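Local coordinates for protein Old Yellow Enzyme (Pichia, PDB 6AGZ) that probably catalyses the asymmetric reduction of the carbon-carbon double bond of enone compounds, using flavin mononucleotide held in a TIM barrel, at residues 43-46 and 47-51. Residues are numbered along the deposited sequence; the frame is centred on the assembly and turned at random.
Sequences FVAT and DSMLS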
ATOM      1  N   PHE A  43     -28.626 -16.635 -23.048  1.00 20.85           N
ATOM      2  CA  PHE A  43     -27.806 -15.505 -22.604  1.00 18.89           C
ATOM      3  C   PHE A  43     -28.068 -14.255 -23.444  1.00 18.30           C
ATOM      4  O   PHE A  43     -27.153 -13.485 -23.736  1.00 17.60           O
ATOM      5  CB  PHE A  43     -26.314 -15.857 -22.597  1.00 19.43           C
ATOM      6  CG  PHE A  43     -26.017 -17.218 -22.037  1.00 19.46           C
ATOM      7  CD1 PHE A  43     -26.188 -17.482 -20.687  1.00 20.56           C
ATOM      8  CD2 PHE A  43     -25.569 -18.236 -22.861  1.00 20.39           C
ATOM      9  CE1 PHE A  43     -25.916 -18.736 -20.171  1.00 20.71           C
ATOM     10  CE2 PHE A  43     -25.295 -19.491 -22.353  1.00 21.35           C
ATOM     11  CZ  PHE A  43     -25.469 -19.742 -21.007  1.00 21.15           C
ATOM     12  N   VAL A  44     -29.328 -14.046 -23.823  1.00 17.27           N
ATOM     13  CA  VAL A  44     -29.747 -12.888 -24.605  1.00 17.85           C
ATOM     14  C   VAL A  44     -30.518 -11.940 -23.698  1.00 18.84           C
ATOM     15  O   VAL A  44     -31.357 -12.372 -22.899  1.00 19.96           O
ATOM     16  CB  VAL A  44     -30.602 -13.309 -25.818  1.00 17.59           C
ATOM     17  CG1 VAL A  44     -30.984 -12.096 -26.655  1.00 17.48           C
ATOM     18  CG2 VAL A  44     -29.859 -14.334 -26.663  1.00 16.81           C
ATOM     19  N   ALA A  45     -30.231 -10.645 -23.820  1.00 18.58           N
ATOM     20  CA  ALA A  45     -30.922  -9.644 -23.020  1.00 19.42           C
ATOM     21  C   ALA A  45     -32.400  -9.590 -23.392  1.00 20.51           C
ATOM     22  O   ALA A  45     -32.784  -9.822 -24.541  1.00 23.03           O
ATOM     23  CB  ALA A  45     -30.280  -8.270 -23.208  1.00 18.80           C
ATOM     24  N   THR A  46     -33.231  -9.271 -22.406  1.00 18.99           N
ATOM     25  CA  THR A  46     -34.675  -9.357 -22.547  1.00 18.95           C
ATOM     26  C   THR A  46     -35.327  -7.982 -22.465  1.00 17.50           C
ATOM     27  O   THR A  46     -34.716  -6.998 -22.036  1.00 16.77           O
ATOM     28  CB  THR A  46     -35.275 -10.273 -21.474  1.00 18.85           C
ATOM     29  OG1 THR A  46     -34.896  -9.804 -20.174  1.00 19.97           O
ATOM     30  CG2 THR A  46     -34.780 -11.701 -21.657  1.00 17.44           C
ATOM     31  N   ASP A  47     -36.592  -7.934 -22.895  1.00 15.89           N
ATOM     32  CA  ASP A  47     -37.380  -6.711 -22.779  1.00 15.72           C
ATOM     33  C   ASP A  47     -37.493  -6.266 -21.327  1.00 16.27           C
ATOM     34  O   ASP A  47     -37.521  -5.061 -21.035  1.00 17.95           O
ATOM     35  CB  ASP A  47     -38.767  -6.932 -23.386  1.00 16.55           C
ATOM     36  CG  ASP A  47     -39.454  -8.172 -22.837  1.00 18.32           C
ATOM     37  OD1 ASP A  47     -38.788  -8.966 -22.139  1.00 19.27           O
ATOM     38  OD2 ASP A  47     -40.658  -8.360 -23.109  1.00 19.75           O
ATOM     39  N   SER A  48     -37.560  -7.227 -20.403  1.00 14.52           N
ATOM     40  CA  SER A  48     -37.573  -6.902 -18.981  1.00 14.76           C
ATOM     41  C   SER A  48     -36.318  -6.135 -18.586  1.00 14.14           C
ATOM     42  O   SER A  48     -36.386  -5.147 -17.847  1.00 13.31           O
ATOM     43  CB  SER A  48     -37.700  -8.181 -18.155  1.00 15.91           C
ATOM     44  OG  SER A  48     -38.877  -8.896 -18.490  1.00 16.69           O
ATOM     45  N   MET A  49     -35.156  -6.583 -19.068  1.00 14.90           N
ATOM     46  CA  MET A  49     -33.917  -5.863 -18.796  1.00 15.64           C
ATOM     47  C   MET A  49     -33.932  -4.482 -19.437  1.00 16.43           C
ATOM     48  O   MET A  49     -33.402  -3.519 -18.870  1.00 16.11           O
ATOM     49  CB  MET A  49     -32.722  -6.673 -19.294  1.00 16.31           C
ATOM     50  CG  MET A  49     -32.514  -7.984 -18.555  1.00 16.96           C
ATOM     51  SD  MET A  49     -31.290  -9.037 -19.353  1.00 16.85           S
ATOM     52  CE  MET A  49     -29.892  -7.923 -19.431  1.00 15.98           C
ATOM     53  N   LEU A  50     -34.540  -4.365 -20.620  1.00 17.52           N
ATOM     54  CA  LEU A  50     -34.601  -3.076 -21.298  1.00 18.39           C
ATOM     55  C   LEU A  50     -35.402  -2.066 -20.485  1.00 18.81           C
ATOM     56  O   LEU A  50     -34.963  -0.927 -20.285  1.00 17.80           O
ATOM     57  CB  LEU A  50     -35.197  -3.246 -22.696  1.00 19.29           C
ATOM     58  CG  LEU A  50     -35.230  -2.004 -23.590  1.00 21.58           C
ATOM     59  CD1 LEU A  50     -33.997  -1.151 -23.377  1.00 22.33           C
ATOM     60  CD2 LEU A  50     -35.350  -2.400 -25.051  1.00 22.84           C
ATOM     61  N   SER A  51     -36.583  -2.465 -20.005  1.00 19.43           N
ATOM     62  CA  SER A  51     -37.342  -1.584 -19.123  1.00 18.74           C
ATOM     63  C   SER A  51     -36.591  -1.336 -17.820  1.00 17.66           C
ATOM     64  O   SER A  51     -36.623  -0.226 -17.270  1.00 18.49           O
ATOM     65  CB  SER A  51     -38.720  -2.185 -18.845  1.00 18.86           C
ATOM     66  OG  SER A  51     -39.420  -1.429 -17.873  1.00 18.56           O
TER
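Met49 runs its side chain back along Ala45 and across Thr46, crossing the threonine side chain at about a right angle. Its SD sits 3.7 Å from Ala45 CA, and the bend at the last torsion (chi3 55°) turns CE against Ala45 CB at 3.8 Å. The same sulfur accepts a weak hydrogen bond from Thr46 N, with SD and N 3.6 Å apart and an N-H...S angle of 157°. Thr46 is the N-cap of helix 47-57: with chi1 at 56°, OG1 lies between its own N and carbonyl carbon and faces Met49 N, a weak, long bond of 3.4 Å between OG1 and N. Each side chain thus accepts from the other's backbone N-H, the reciprocal pairing of a capping box. Thr46 OG1 has a further hydrogen bond with Arg38 O. Leu50 N then closes the first helical turn on Thr46 O, 3.0 Å away. Met49 also touches Trp93 of helix 87-102, the helix that Ala45 meets through Ile96. Asp47 OD1, bonded to Gln402 N, weakly accepts the Ser48 N-H. With both box bonds weak and a thioether as soft acceptor for the N-cap N-H, the chemistry implies that hydroxyl, sulfur and carboxylate share the N-H groups at this helix start.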